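Local coordinates for protein probable M18 family aminopeptidase 1 (Thermotoga maritima, PDB 2GLF) that is probably a zinc-dependent metalloaminopeptidase of the M18 family that removes residues from the N-terminal ends of peptides, at residues 372-386 against 438-450. Numbering follows the deposited sequence.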
loop_
_atom_site.group_PDB
_atom_site.type_symbol
_atom_site.label_atom_id
_atom_site.label_comp_id
_atom_site.label_asym_id
_atom_site.label_seq_id
_atom_site.Cartn_x
_atom_site.Cartn_y
_atom_site.Cartn_z
ATOM N N PHE A 372 0.529 -40.171 -34.248
ATOM C CA PHE A 372 0.838 -41.117 -33.184
ATOM C C PHE A 372 -0.356 -41.308 -32.247
ATOM O O PHE A 372 -0.642 -42.424 -31.813
ATOM C CB PHE A 372 2.050 -40.650 -32.382
ATOM C CG PHE A 372 2.598 -41.699 -31.469
ATOM C CD1 PHE A 372 2.999 -41.379 -30.177
ATOM C CD2 PHE A 372 2.710 -43.018 -31.898
ATOM C CE1 PHE A 372 3.503 -42.361 -29.323
ATOM C CE2 PHE A 372 3.211 -44.010 -31.054
ATOM C CZ PHE A 372 3.609 -43.684 -29.766
ATOM N N VAL A 373 -1.055 -40.227 -31.923
ATOM C CA VAL A 373 -2.216 -40.348 -31.055
ATOM C C VAL A 373 -3.232 -41.233 -31.783
ATOM O O VAL A 373 -3.993 -41.985 -31.161
ATOM C CB VAL A 373 -2.845 -38.967 -30.752
ATOM C CG1 VAL A 373 -4.032 -39.127 -29.807
ATOM C CG2 VAL A 373 -1.800 -38.048 -30.140
ATOM N N ALA A 374 -3.233 -41.143 -33.109
ATOM C CA ALA A 374 -4.137 -41.944 -33.925
ATOM C C ALA A 374 -3.800 -43.420 -33.727
ATOM O O ALA A 374 -4.667 -44.232 -33.415
ATOM C CB ALA A 374 -3.989 -41.560 -35.390
ATOM N N ARG A 375 -2.529 -43.758 -33.904
ATOM C CA ARG A 375 -2.080 -45.131 -33.742
ATOM C C ARG A 375 -2.388 -45.675 -32.349
ATOM O O ARG A 375 -2.784 -46.830 -32.198
ATOM C CB ARG A 375 -0.580 -45.219 -34.020
ATOM C CG ARG A 375 -0.213 -44.943 -35.472
ATOM C CD ARG A 375 1.290 -44.927 -35.656
ATOM N NE ARG A 375 1.895 -46.174 -35.200
ATOM C CZ ARG A 375 3.196 -46.339 -34.982
ATOM N NH1 ARG A 375 4.034 -45.327 -35.179
ATOM N NH2 ARG A 375 3.659 -47.517 -34.569
ATOM N N VAL A 376 -2.209 -44.845 -31.329
ATOM C CA VAL A 376 -2.476 -45.265 -29.959
ATOM C C VAL A 376 -3.976 -45.409 -29.721
ATOM O O VAL A 376 -4.421 -46.324 -29.035
ATOM C CB VAL A 376 -1.903 -44.246 -28.950
ATOM C CG1 VAL A 376 -2.281 -44.642 -27.523
ATOM C CG2 VAL A 376 -0.397 -44.170 -29.104
ATOM N N ARG A 377 -4.754 -44.504 -30.302
ATOM C CA ARG A 377 -6.198 -44.532 -30.130
ATOM C C ARG A 377 -6.793 -45.792 -30.737
ATOM O O ARG A 377 -7.773 -46.331 -30.225
ATOM C CB ARG A 377 -6.831 -43.294 -30.775
ATOM C CG ARG A 377 -7.992 -42.720 -29.984
ATOM C CD ARG A 377 -9.325 -42.866 -30.691
ATOM N NE ARG A 377 -9.350 -42.114 -31.936
ATOM C CZ ARG A 377 -10.462 -41.787 -32.589
ATOM N NH1 ARG A 377 -11.653 -42.140 -32.111
ATOM N NH2 ARG A 377 -10.382 -41.118 -33.734
ATOM N N LYS A 378 -6.189 -46.263 -31.827
ATOM C CA LYS A 378 -6.660 -47.460 -32.523
ATOM C C LYS A 378 -6.462 -48.703 -31.661
ATOM O O LYS A 378 -7.413 -49.445 -31.402
ATOM C CB LYS A 378 -5.918 -47.622 -33.852
ATOM C CG LYS A 378 -6.579 -48.575 -34.833
ATOM C CD LYS A 378 -5.876 -48.533 -36.184
ATOM C CE LYS A 378 -6.618 -49.335 -37.249
ATOM N NZ LYS A 378 -6.611 -50.802 -36.975
ATOM N N VAL A 379 -5.227 -48.923 -31.215
ATOM C CA VAL A 379 -4.924 -50.073 -30.373
ATOM C C VAL A 379 -5.865 -50.128 -29.166
ATOM O O VAL A 379 -6.519 -51.148 -28.919
ATOM C CB VAL A 379 -3.467 -50.027 -29.851
ATOM C CG1 VAL A 379 -3.245 -51.150 -28.849
ATOM C CG2 VAL A 379 -2.483 -50.156 -31.004
ATOM N N LEU A 380 -5.937 -49.024 -28.424
ATOM C CA LEU A 380 -6.781 -48.949 -27.242
ATOM C C LEU A 380 -8.207 -49.378 -27.525
ATOM O O LEU A 380 -8.674 -50.381 -26.994
ATOM C CB LEU A 380 -6.782 -47.533 -26.666
ATOM C CG LEU A 380 -5.475 -47.035 -26.046
ATOM C CD1 LEU A 380 -5.692 -45.629 -25.505
ATOM C CD2 LEU A 380 -5.009 -47.978 -24.938
ATOM N N ASN A 381 -8.899 -48.616 -28.360
ATOM C CA ASN A 381 -10.279 -48.934 -28.686
ATOM C C ASN A 381 -10.459 -50.358 -29.207
ATOM O O ASN A 381 -11.440 -51.029 -28.867
ATOM C CB ASN A 381 -10.831 -47.930 -29.698
ATOM C CG ASN A 381 -10.975 -46.548 -29.112
ATOM O OD1 ASN A 381 -11.442 -46.386 -27.985
ATOM N ND2 ASN A 381 -10.588 -45.538 -29.877
ATOM N N GLU A 382 -9.515 -50.824 -30.022
ATOM C CA GLU A 382 -9.599 -52.175 -30.564
ATOM C C GLU A 382 -9.477 -53.262 -29.489
ATOM O O GLU A 382 -10.158 -54.291 -29.563
ATOM C CB GLU A 382 -8.549 -52.360 -31.657
ATOM C CG GLU A 382 -9.124 -52.126 -33.046
ATOM C CD GLU A 382 -8.070 -51.871 -34.105
ATOM O OE1 GLU A 382 -6.903 -52.271 -33.907
ATOM O OE2 GLU A 382 -8.419 -51.278 -35.148
ATOM N N GLN A 383 -8.628 -53.035 -28.488
ATOM C CA GLN A 383 -8.467 -53.999 -27.405
ATOM C C GLN A 383 -9.504 -53.740 -26.306
ATOM O O GLN A 383 -9.497 -54.396 -25.254
ATOM C CB GLN A 383 -7.063 -53.913 -26.806
ATOM C CG GLN A 383 -5.941 -54.226 -27.771
ATOM C CD GLN A 383 -6.182 -55.504 -28.548
ATOM O OE1 GLN A 383 -6.997 -55.538 -29.469
ATOM N NE2 GLN A 383 -5.476 -56.563 -28.178
ATOM N N GLY A 384 -10.388 -52.774 -26.551
ATOM C CA GLY A 384 -11.426 -52.445 -25.586
ATOM C C GLY A 384 -10.925 -51.852 -24.281
ATOM O O GLY A 384 -11.522 -52.062 -23.226
ATOM N N VAL A 385 -9.829 -51.106 -24.347
ATOM C CA VAL A 385 -9.265 -50.486 -23.156
ATOM C C VAL A 385 -10.004 -49.186 -22.823
ATOM O O VAL A 385 -10.221 -48.339 -23.690
ATOM C CB VAL A 385 -7.775 -50.169 -23.360
ATOM C CG1 VAL A 385 -7.138 -49.791 -22.042
ATOM C CG2 VAL A 385 -7.078 -51.356 -23.976
ATOM N N ILE A 386 -10.399 -49.039 -21.564
ATOM C CA ILE A 386 -11.099 -47.843 -21.115
ATOM C C ILE A 386 -10.082 -46.716 -20.910
ATOM O O ILE A 386 -9.148 -46.854 -20.122
ATOM C CB ILE A 386 -11.856 -48.102 -19.776
ATOM C CG1 ILE A 386 -13.143 -48.895 -20.028
ATOM C CG2 ILE A 386 -12.212 -46.790 -19.115
ATOM C CD1 ILE A 386 -12.925 -50.263 -20.605
ATOM N N GLU A 438 -6.537 -50.884 -15.123
ATOM C CA GLU A 438 -6.704 -50.526 -16.516
ATOM C C GLU A 438 -5.428 -49.994 -17.152
ATOM O O GLU A 438 -5.230 -50.122 -18.364
ATOM C CB GLU A 438 -7.829 -49.512 -16.673
ATOM C CG GLU A 438 -8.328 -49.414 -18.104
ATOM C CD GLU A 438 -8.908 -50.722 -18.611
ATOM O OE1 GLU A 438 -9.266 -50.796 -19.803
ATOM O OE2 GLU A 438 -9.013 -51.675 -17.817
ATOM N N THR A 439 -4.567 -49.386 -16.343
ATOM C CA THR A 439 -3.308 -48.863 -16.860
ATOM C C THR A 439 -2.499 -50.065 -17.312
ATOM O O THR A 439 -1.957 -50.086 -18.421
ATOM C CB THR A 439 -2.540 -48.097 -15.779
ATOM O OG1 THR A 439 -3.228 -46.873 -15.494
ATOM C CG2 THR A 439 -1.121 -47.788 -16.247
ATOM N N TYR A 440 -2.441 -51.067 -16.440
ATOM C CA TYR A 440 -1.742 -52.322 -16.713
ATOM C C TYR A 440 -2.251 -52.945 -18.015
ATOM O O TYR A 440 -1.488 -53.511 -18.786
ATOM C CB TYR A 440 -1.984 -53.300 -15.562
ATOM C CG TYR A 440 -1.796 -54.748 -15.940
ATOM C CD1 TYR A 440 -0.524 -55.264 -16.202
ATOM C CD2 TYR A 440 -2.890 -55.599 -16.050
ATOM C CE1 TYR A 440 -0.352 -56.596 -16.563
ATOM C CE2 TYR A 440 -2.731 -56.930 -16.408
ATOM C CZ TYR A 440 -1.462 -57.422 -16.665
ATOM O OH TYR A 440 -1.314 -58.738 -17.040
ATOM N N VAL A 441 -3.556 -52.852 -18.234
ATOM C CA VAL A 441 -4.156 -53.393 -19.438
ATOM C C VAL A 441 -3.701 -52.579 -20.643
ATOM O O VAL A 441 -3.271 -53.139 -21.651
ATOM C CB VAL A 441 -5.686 -53.355 -19.357
ATOM C CG1 VAL A 441 -6.285 -53.888 -20.646
ATOM C CG2 VAL A 441 -6.158 -54.173 -18.170
ATOM N N ALA A 442 -3.792 -51.256 -20.532
ATOM C CA ALA A 442 -3.385 -50.362 -21.610
ATOM C C ALA A 442 -1.919 -50.584 -21.990
ATOM O O ALA A 442 -1.596 -50.757 -23.165
ATOM C CB ALA A 442 -3.611 -48.913 -21.196
ATOM N N TYR A 443 -1.040 -50.590 -20.993
ATOM C CA TYR A 443 0.391 -50.790 -21.224
ATOM C C TYR A 443 0.732 -52.116 -21.902
ATOM O O TYR A 443 1.612 -52.173 -22.759
ATOM C CB TYR A 443 1.155 -50.711 -19.902
ATOM C CG TYR A 443 1.309 -49.313 -19.352
ATOM C CD1 TYR A 443 1.875 -49.107 -18.096
ATOM C CD2 TYR A 443 0.895 -48.195 -20.082
ATOM C CE1 TYR A 443 2.026 -47.823 -17.576
ATOM C CE2 TYR A 443 1.041 -46.909 -19.571
ATOM C CZ TYR A 443 1.608 -46.731 -18.315
ATOM O OH TYR A 443 1.760 -45.469 -17.789
ATOM N N ARG A 444 0.042 -53.179 -21.501
ATOM C CA ARG A 444 0.283 -54.509 -22.048
ATOM C C ARG A 444 -0.160 -54.615 -23.494
ATOM O O ARG A 444 0.582 -55.102 -24.349
ATOM C CB ARG A 444 -0.451 -55.561 -21.219
ATOM C CG ARG A 444 -0.373 -56.957 -21.795
ATOM C CD ARG A 444 -1.117 -57.964 -20.935
ATOM N NE ARG A 444 -1.205 -59.264 -21.595
ATOM C CZ ARG A 444 -1.702 -60.359 -21.030
ATOM N NH1 ARG A 444 -2.159 -60.320 -19.784
ATOM N NH2 ARG A 444 -1.738 -61.496 -21.714
ATOM N N SER A 445 -1.378 -54.162 -23.763
ATOM C CA SER A 445 -1.912 -54.221 -25.110
ATOM C C SER A 445 -1.239 -53.210 -26.038
ATOM O O SER A 445 -1.366 -53.304 -27.253
ATOM C CB SER A 445 -3.426 -54.011 -25.081
ATOM O OG SER A 445 -3.764 -52.844 -24.360
ATOM N N LEU A 446 -0.526 -52.243 -25.473
ATOM C CA LEU A 446 0.162 -51.265 -26.303
ATOM C C LEU A 446 1.524 -51.803 -26.716
ATOM O O LEU A 446 2.025 -51.483 -27.799
ATOM C CB LEU A 446 0.336 -49.940 -25.565
ATOM C CG LEU A 446 -0.837 -48.961 -25.650
ATOM C CD1 LEU A 446 -0.542 -47.760 -24.777
ATOM C CD2 LEU A 446 -1.061 -48.530 -27.094
HETATM N N MSE A 447 2.126 -52.615 -25.852
HETATM C CA MSE A 447 3.423 -53.206 -26.159
HETATM C C MSE A 447 3.193 -54.304 -27.187
HETATM O O MSE A 447 4.024 -54.538 -28.067
HETATM C CB MSE A 447 4.045 -53.824 -24.912
HETATM C CG MSE A 447 4.243 -52.865 -23.771
HETATM SE SE MSE A 447 4.851 -53.782 -22.178
HETATM C CE MSE A 447 6.558 -52.900 -21.946
ATOM N N GLU A 448 2.046 -54.965 -27.061
ATOM C CA GLU A 448 1.662 -56.064 -27.941
ATOM C C GLU A 448 1.189 -55.661 -29.330
ATOM O O GLU A 448 1.528 -56.315 -30.316
ATOM C CB GLU A 448 0.546 -56.896 -27.294
ATOM C CG GLU A 448 0.979 -57.811 -26.160
ATOM C CD GLU A 448 -0.198 -58.529 -25.500
ATOM O OE1 GLU A 448 0.045 -59.446 -24.681
ATOM O OE2 GLU A 448 -1.365 -58.172 -25.792
ATOM N N LYS A 449 0.415 -54.585 -29.410
ATOM C CA LYS A 449 -0.150 -54.170 -30.686
ATOM C C LYS A 449 0.447 -52.956 -31.399
ATOM O O LYS A 449 0.115 -52.721 -32.559
ATOM C CB LYS A 449 -1.660 -53.969 -30.518
ATOM C CG LYS A 449 -2.378 -55.095 -29.769
ATOM C CD LYS A 449 -2.883 -56.195 -30.693
ATOM C CE LYS A 449 -1.762 -57.042 -31.278
ATOM N NZ LYS A 449 -1.097 -57.914 -30.271
ATOM N N LEU A 450 1.307 -52.177 -30.749
ATOM C CA LEU A 450 1.875 -51.025 -31.456
ATOM C C LEU A 450 2.930 -51.454 -32.465
ATOM O O LEU A 450 2.871 -50.986 -33.624
ATOM C CB LEU A 450 2.482 -49.990 -30.492
ATOM C CG LEU A 450 1.558 -48.856 -30.018
ATOM C CD1 LEU A 450 2.393 -47.682 -29.550
ATOM C CD2 LEU A 450 0.650 -48.407 -31.143
ATOM O OXT LEU A 450 3.807 -52.254 -32.081
#
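Val379 stands between Leu446, Lys449 and Leu450 at the centre of an apolar packing of two helices. The short axes of 372-382 and 438-449 pass 9.6 Å apart at 114°. Val379 divides its methyls: CG1 lies 3.6 Å from Lys449 CB, and CG2 meets Leu450 CD2, also at 3.6 Å. Leu446 CD2 reaches Val379 CG1 and, less closely, Val376 CG1. Leu450 divides its methyls in turn: CD2 faces Val379 and CD1 lies 4.1 Å from Phe372 CE2. Leu446 and Val376 both also rest on Met417 of strand 414-421.

Beyond helix 372-382, Gly384 takes a positive phi and closes a Schellman motif. The chain then turns so that Val385 packs on helix 438-449. Val385 CG1 touches Ala442 CB at 3.7 Å, and Leu380 CD2 also meets Ala442 CB.

One hydrogen bond crosses the contact. Ile386 N donates to Glu438 OE1 at 2.7 Å in a fairly straight bond. It approaches on the anti side, 25° out of the carboxylate plane. Glu438 is bent at CB-CG (chi2 62°), which swings the carboxylate toward the backbone N of Ile386. Replacing Glu438 by an alanine would probably leave the amide of Ile386 without its acceptor and open a gap beside Val385 CG1.

Within helix 438-449, Ser445 OG donates to Val441 O at 2.8 Å. The hydroxyl is thus satisfied while Val385 CG2 lies against it.

The contact is away from the metal sites and joins the C-terminal helix to the helix before strand 387-389. The helices meet through apolar side chains, so the single Glu438 bond is the directional element and probably sets the chain's position as it enters that strand.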